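Local coordinates for putative esterase (Bacteroides intestinalis DSM 17393, PDB 5VOL), which is a ferulic acid esterase of carbohydrate esterase family 1, probably cleaving ferulate esters from arabinoxylan alongside its cognate xylanases, at residues C[166-171]-C[188-193]; C[217-220]-C[225-228]. All coordinates share one frame; numbering follows the deposited sequence.

Contact 1 of 2, residues C[166-171]-C[188-193]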
ATOM      1  N   MET C 166       3.296  25.613   5.868  1.00 27.35           N
ATOM      2  CA  MET C 166       2.548  26.454   4.935  1.00 24.91           C
ATOM      3  C   MET C 166       2.374  27.854   5.518  1.00 23.31           C
ATOM      4  O   MET C 166       2.265  28.837   4.795  1.00 24.70           O
ATOM      5  CB  MET C 166       1.184  25.837   4.638  1.00 22.68           C
ATOM      6  CG  MET C 166       1.244  24.519   3.855  1.00 20.52           C
ATOM      7  SD  MET C 166       2.217  24.648   2.335  1.00 23.77           S
ATOM      8  CE  MET C 166       1.639  23.174   1.441  1.00 19.40           C
ATOM      9  N   SER C 167       2.298  27.905   6.841  1.00 29.51           N
ATOM     10  CA  SER C 167       2.275  29.152   7.602  1.00 30.10           C
ATOM     11  C   SER C 167       2.569  28.780   9.042  1.00 29.97           C
ATOM     12  O   SER C 167       2.600  27.597   9.372  1.00 27.87           O
ATOM     13  CB  SER C 167       0.925  29.870   7.487  1.00 29.11           C
ATOM     14  OG  SER C 167      -0.140  29.081   8.003  1.00 36.19           O
ATOM     15  N   ILE C 168       2.774  29.774   9.904  1.00 29.69           N
ATOM     16  CA  ILE C 168       3.009  29.500  11.322  1.00 28.55           C
ATOM     17  C   ILE C 168       1.784  28.882  11.966  1.00 27.81           C
ATOM     18  O   ILE C 168       0.694  29.440  11.870  1.00 32.75           O
ATOM     19  CB  ILE C 168       3.377  30.781  12.104  1.00 31.86           C
ATOM     20  CG1 ILE C 168       4.553  31.492  11.431  1.00 33.41           C
ATOM     21  CG2 ILE C 168       3.679  30.445  13.555  1.00 31.55           C
ATOM     22  CD1 ILE C 168       5.844  30.702  11.463  1.00 31.35           C
ATOM     23  N   PRO C 169       1.956  27.729  12.634  1.00 28.71           N
ATOM     24  CA  PRO C 169       0.842  27.056  13.319  1.00 31.09           C
ATOM     25  C   PRO C 169       0.321  27.885  14.487  1.00 40.73           C
ATOM     26  O   PRO C 169       1.096  28.628  15.080  1.00 39.75           O
ATOM     27  CB  PRO C 169       1.466  25.747  13.816  1.00 31.44           C
ATOM     28  CG  PRO C 169       2.925  26.043  13.931  1.00 31.72           C
ATOM     29  CD  PRO C 169       3.238  27.031  12.834  1.00 29.28           C
ATOM     30  N   GLU C 170      -0.963  27.770  14.809  1.00 39.99           N
ATOM     31  CA  GLU C 170      -1.509  28.491  15.958  1.00 46.10           C
ATOM     32  C   GLU C 170      -0.867  28.020  17.263  1.00 51.16           C
ATOM     33  O   GLU C 170      -0.794  28.770  18.240  1.00 59.39           O
ATOM     34  CB  GLU C 170      -3.028  28.328  16.021  1.00 54.80           C
ATOM     35  CG  GLU C 170      -3.717  28.660  14.704  1.00 59.00           C
ATOM     36  CD  GLU C 170      -5.171  29.062  14.878  1.00 69.48           C
ATOM     37  OE1 GLU C 170      -5.588  29.291  16.037  1.00 71.80           O
ATOM     38  OE2 GLU C 170      -5.890  29.150  13.853  1.00 67.12           O
ATOM     39  N   GLN C 171      -0.396  26.774  17.271  1.00 52.97           N
ATOM     40  CA  GLN C 171       0.323  26.234  18.422  1.00 59.35           C
ATOM     41  C   GLN C 171       1.523  25.394  17.981  1.00 55.65           C
ATOM     42  O   GLN C 171       1.461  24.700  16.970  1.00 46.71           O
ATOM     43  CB  GLN C 171      -0.608  25.392  19.297  1.00 66.71           C
ATOM     44  CG  GLN C 171       0.069  24.838  20.542  1.00 78.52           C
ATOM     45  CD  GLN C 171      -0.840  23.941  21.357  1.00 86.88           C
ATOM     46  OE1 GLN C 171      -1.980  23.673  20.968  1.00 90.86           O
ATOM     47  NE2 GLN C 171      -0.340  23.468  22.496  1.00 86.16           N
ATOM     48  N   ARG C 188       9.201  35.853  10.946  1.00 29.75           N
ATOM     49  CA  ARG C 188       8.584  36.933  10.175  1.00 29.37           C
ATOM     50  C   ARG C 188       8.527  36.611   8.688  1.00 28.19           C
ATOM     51  O   ARG C 188       7.532  36.901   8.033  1.00 31.10           O
ATOM     52  CB  ARG C 188       9.335  38.259  10.374  1.00 28.58           C
ATOM     53  CG  ARG C 188       9.270  38.801  11.800  1.00 32.63           C
ATOM     54  CD  ARG C 188       9.654  40.293  11.840  1.00 40.07           C
ATOM     55  NE  ARG C 188      10.997  40.576  11.323  1.00 39.26           N
ATOM     56  CZ  ARG C 188      12.107  40.562  12.061  1.00 39.51           C
ATOM     57  NH1 ARG C 188      12.056  40.251  13.355  1.00 31.13           N
ATOM     58  NH2 ARG C 188      13.277  40.848  11.502  1.00 43.34           N
ATOM     59  N   SER C 189       9.604  36.033   8.163  1.00 25.56           N
ATOM     60  CA  SER C 189       9.696  35.678   6.744  1.00 30.15           C
ATOM     61  C   SER C 189       8.620  34.657   6.339  1.00 28.14           C
ATOM     62  O   SER C 189       8.046  34.739   5.255  1.00 27.61           O
ATOM     63  CB  SER C 189      11.088  35.120   6.425  1.00 28.30           C
ATOM     64  OG  SER C 189      11.227  34.815   5.044  1.00 26.42           O
ATOM     65  N   VAL C 190       8.357  33.704   7.224  1.00 26.61           N
ATOM     66  CA  VAL C 190       7.365  32.661   6.965  1.00 27.72           C
ATOM     67  C   VAL C 190       5.974  33.270   6.950  1.00 31.20           C
ATOM     68  O   VAL C 190       5.145  32.941   6.104  1.00 28.87           O
ATOM     69  CB  VAL C 190       7.453  31.544   8.009  1.00 24.41           C
ATOM     70  CG1 VAL C 190       6.248  30.589   7.911  1.00 24.48           C
ATOM     71  CG2 VAL C 190       8.747  30.782   7.814  1.00 24.80           C
ATOM     72  N   ILE C 191       5.735  34.196   7.870  1.00 30.86           N
ATOM     73  CA  ILE C 191       4.458  34.890   7.931  1.00 32.46           C
ATOM     74  C   ILE C 191       4.210  35.744   6.694  1.00 31.32           C
ATOM     75  O   ILE C 191       3.118  35.710   6.119  1.00 34.97           O
ATOM     76  CB  ILE C 191       4.372  35.774   9.185  1.00 34.79           C
ATOM     77  CG1 ILE C 191       4.400  34.899  10.436  1.00 35.94           C
ATOM     78  CG2 ILE C 191       3.109  36.624   9.149  1.00 31.70           C
ATOM     79  CD1 ILE C 191       4.646  35.665  11.726  1.00 35.33           C
ATOM     80  N   GLU C 192       5.221  36.508   6.283  1.00 30.82           N
ATOM     81  CA  GLU C 192       5.079  37.389   5.132  1.00 33.35           C
ATOM     82  C   GLU C 192       4.876  36.576   3.862  1.00 35.53           C
ATOM     83  O   GLU C 192       4.231  37.029   2.917  1.00 34.28           O
ATOM     84  CB  GLU C 192       6.302  38.302   4.978  1.00 35.34           C
ATOM     85  CG  GLU C 192       6.582  39.179   6.217  1.00 44.35           C
ATOM     86  CD  GLU C 192       7.912  39.940   6.139  1.00 50.62           C
ATOM     87  OE1 GLU C 192       8.638  39.805   5.124  1.00 51.36           O
ATOM     88  OE2 GLU C 192       8.232  40.673   7.102  1.00 54.40           O
ATOM     89  N   ASN C 193       5.427  35.367   3.840  1.00 33.72           N
ATOM     90  CA  ASN C 193       5.339  34.552   2.632  1.00 30.00           C
ATOM     91  C   ASN C 193       4.398  33.357   2.801  1.00 30.08           C
ATOM     92  O   ASN C 193       4.604  32.302   2.192  1.00 28.92           O
ATOM     93  CB  ASN C 193       6.737  34.092   2.215  1.00 26.18           C
ATOM     94  CG  ASN C 193       7.571  35.228   1.644  1.00 32.21           C
ATOM     95  OD1 ASN C 193       8.507  35.728   2.286  1.00 32.31           O
ATOM     96  ND2 ASN C 193       7.227  35.653   0.451  1.00 26.51           N
TER
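Ile168 reaches from the loop 166-171 to the last full turn of helix 182-192 and meets it with two carbons of one branch. Its CD1 lies against Val190 CG1 at 3.6 Å, while CG1, one bond further back, meets Ile191 CG1 at the same 3.6 Å. The terminal methyl is bent round by chi2 (-65°) instead of running on extended, which carries it over the valine. Val190 offers the methyl that its chi1 of 169° sets opposite the backbone N. Ile191 leaves the helix beside the loop and meets Ile168 chiefly through CG1, its CD1 standing further off, 4.2 Å from Ile168 CG1. The loop backbone passes close to Val190, with Ser167 CA 4.2 Å from Val190 CG1. Further out, the helix is ending: Asn193 is the first residue to depart from helical angles, although its N still bonds Ser189 O at 3.0 Å. Nearby, a backbone hydrogen bond between Met166 and Cys195 ties the loop to the next helix, and Ile168 also touches Ala173. Ile168 further approaches a bound isopropyl alcohol, probably from the crystallisation liquor. Across the two segments the contact is an aliphatic, dispersion-type meeting of branched side chains, with Val190 buried and Ile191 at the exposed edge.

Contact 2 of 2, residues C[217-220]-C[225-228]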
ATOM      1  N   VAL C 217       0.041  17.577  -1.750  1.00 21.44           N
ATOM      2  CA  VAL C 217       0.202  17.901  -0.334  1.00 21.71           C
ATOM      3  C   VAL C 217       0.004  16.653   0.529  1.00 22.50           C
ATOM      4  O   VAL C 217      -1.029  15.977   0.444  1.00 21.84           O
ATOM      5  CB  VAL C 217      -0.779  19.003   0.080  1.00 20.00           C
ATOM      6  CG1 VAL C 217      -0.702  19.265   1.584  1.00 22.53           C
ATOM      7  CG2 VAL C 217      -0.480  20.278  -0.733  1.00 20.85           C
ATOM      8  N   ASP C 218       0.994  16.358   1.368  1.00 19.93           N
ATOM      9  CA  ASP C 218       1.060  15.088   2.103  1.00 19.23           C
ATOM     10  C   ASP C 218       1.436  15.359   3.560  1.00 22.22           C
ATOM     11  O   ASP C 218       2.557  15.790   3.812  1.00 21.25           O
ATOM     12  CB  ASP C 218       2.096  14.181   1.428  1.00 19.69           C
ATOM     13  CG  ASP C 218       2.185  12.799   2.028  1.00 22.70           C
ATOM     14  OD1 ASP C 218       1.302  12.387   2.811  1.00 20.13           O
ATOM     15  OD2 ASP C 218       3.163  12.103   1.671  1.00 23.10           O
ATOM     16  N   CYS C 219       0.515  15.115   4.502  1.00 19.33           N
ATOM     17  CA  CYS C 219       0.728  15.478   5.921  1.00 18.07           C
ATOM     18  C   CYS C 219      -0.021  14.539   6.871  1.00 22.45           C
ATOM     19  O   CYS C 219      -1.191  14.223   6.641  1.00 23.28           O
ATOM     20  CB  CYS C 219       0.287  16.922   6.172  1.00 19.83           C
ATOM     21  SG  CYS C 219       0.642  17.558   7.858  1.00 21.58           S
ATOM     22  N   GLY C 220       0.656  14.095   7.929  1.00 18.68           N
ATOM     23  CA  GLY C 220       0.145  13.045   8.796  1.00 18.96           C
ATOM     24  C   GLY C 220      -0.970  13.470   9.728  1.00 20.71           C
ATOM     25  O   GLY C 220      -1.059  14.636  10.109  1.00 21.80           O
ATOM     26  N   LEU C 225       1.424  20.411  12.115  1.00 23.14           N
ATOM     27  CA  LEU C 225       1.191  21.271  10.960  1.00 23.47           C
ATOM     28  C   LEU C 225       0.006  20.822  10.088  1.00 21.84           C
ATOM     29  O   LEU C 225      -0.223  21.395   9.023  1.00 22.43           O
ATOM     30  CB  LEU C 225       2.461  21.370  10.101  1.00 19.90           C
ATOM     31  CG  LEU C 225       3.548  22.293  10.660  1.00 28.27           C
ATOM     32  CD1 LEU C 225       4.861  22.172   9.891  1.00 24.06           C
ATOM     33  CD2 LEU C 225       3.051  23.733  10.618  1.00 27.19           C
ATOM     34  N   LEU C 226      -0.751  19.826  10.540  1.00 23.00           N
ATOM     35  CA  LEU C 226      -1.895  19.335   9.768  1.00 23.94           C
ATOM     36  C   LEU C 226      -2.908  20.451   9.499  1.00 25.11           C
ATOM     37  O   LEU C 226      -3.383  20.611   8.379  1.00 22.82           O
ATOM     38  CB  LEU C 226      -2.586  18.161  10.477  1.00 20.28           C
ATOM     39  CG  LEU C 226      -3.853  17.637   9.769  1.00 20.59           C
ATOM     40  CD1 LEU C 226      -3.559  17.098   8.374  1.00 21.50           C
ATOM     41  CD2 LEU C 226      -4.554  16.559  10.584  1.00 21.72           C
ATOM     42  N   ASP C 227      -3.222  21.240  10.520  1.00 25.78           N
ATOM     43  CA  ASP C 227      -4.269  22.245  10.372  1.00 25.76           C
ATOM     44  C   ASP C 227      -3.936  23.294   9.306  1.00 25.87           C
ATOM     45  O   ASP C 227      -4.823  23.710   8.546  1.00 27.32           O
ATOM     46  CB  ASP C 227      -4.555  22.909  11.727  1.00 30.22           C
ATOM     47  CG  ASP C 227      -5.428  22.041  12.627  1.00 33.36           C
ATOM     48  OD1 ASP C 227      -5.801  20.917  12.207  1.00 29.82           O
ATOM     49  OD2 ASP C 227      -5.743  22.472  13.758  1.00 36.25           O
ATOM     50  N   ARG C 228      -2.675  23.713   9.222  1.00 24.32           N
ATOM     51  CA  ARG C 228      -2.282  24.678   8.194  1.00 22.83           C
ATOM     52  C   ARG C 228      -2.271  24.064   6.792  1.00 25.26           C
ATOM     53  O   ARG C 228      -2.520  24.754   5.803  1.00 22.54           O
ATOM     54  CB  ARG C 228      -0.901  25.263   8.485  1.00 25.79           C
ATOM     55  CG  ARG C 228      -0.841  26.137   9.724  1.00 27.30           C
ATOM     56  CD  ARG C 228      -1.874  27.238   9.691  1.00 35.69           C
ATOM     57  NE  ARG C 228      -1.602  28.262  10.707  1.00 38.21           N
ATOM     58  CZ  ARG C 228      -2.540  28.996  11.299  1.00 42.90           C
ATOM     59  NH1 ARG C 228      -3.821  28.829  10.983  1.00 41.00           N
ATOM     60  NH2 ARG C 228      -2.197  29.896  12.215  1.00 46.18           N
TER
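The beta-alpha-beta unit of strand 214-218, helix 226-238 and strand 244-246 turns its first corner here, in an alpha/beta-hydrolase fold. The loop between the segments carries the calcium ligands Asp221 and Asp222, and Asp223, probably the acid of a Ser-His-Asp triad. Cys219 bridges the corner: chi1 of -175° swings its sulfur onto the backbone at the start of the helix, so that SG packs 3.6 Å from Leu226 CA and 4.0 Å from Leu225 C. The thiol thus meets main chain more closely than side chain, since Leu226 CB stands 4.2 Å from SG. Leu226 answers by lying alongside the Gly220 carbonyl, with CB and CD1 each 3.9 Å from Gly220 O, and CD1 also 4.1 Å from Cys219 O. Leu225, in the N-cap position, has its N hydrogen-bonded to Asp223 OD1, while Leu225 O accepts from Asn229 ND2 one turn on. On the strand side, backbone bonds join Asp218 to Ala161 and Ser163, and Cys219, one residue past its strand, to Arg246; strand 214-218 runs between strands 158-162 and 244-246. On the helix side, Leu226 packs on Tyr233 of the second subunit, and Asp227 forms a salt bridge with Arg237 of that same subunit.

In the fold
Contact 1 closes before contact 2 opens along the chain, and their centres lie 14 Å apart. Arg228 spans the gap: its NE is 2.8 Å from Ile168 O, probably a hydrogen bond, so the first turn of helix 226-238 holds the loop that leans on helix 182-192. A long, weak ion pair to Glu170 adds to this, while Glu231 forms a salt bridge with the same guanidinium. Of the two, contact 2 is the one beside the probable triad, because Leu225 touches His252. Separately, Gly220 lies about 7 Å from the bound calcium ion, whose ligands include Asp221 and Asp222. Contact 1 lies away from the annotated sites.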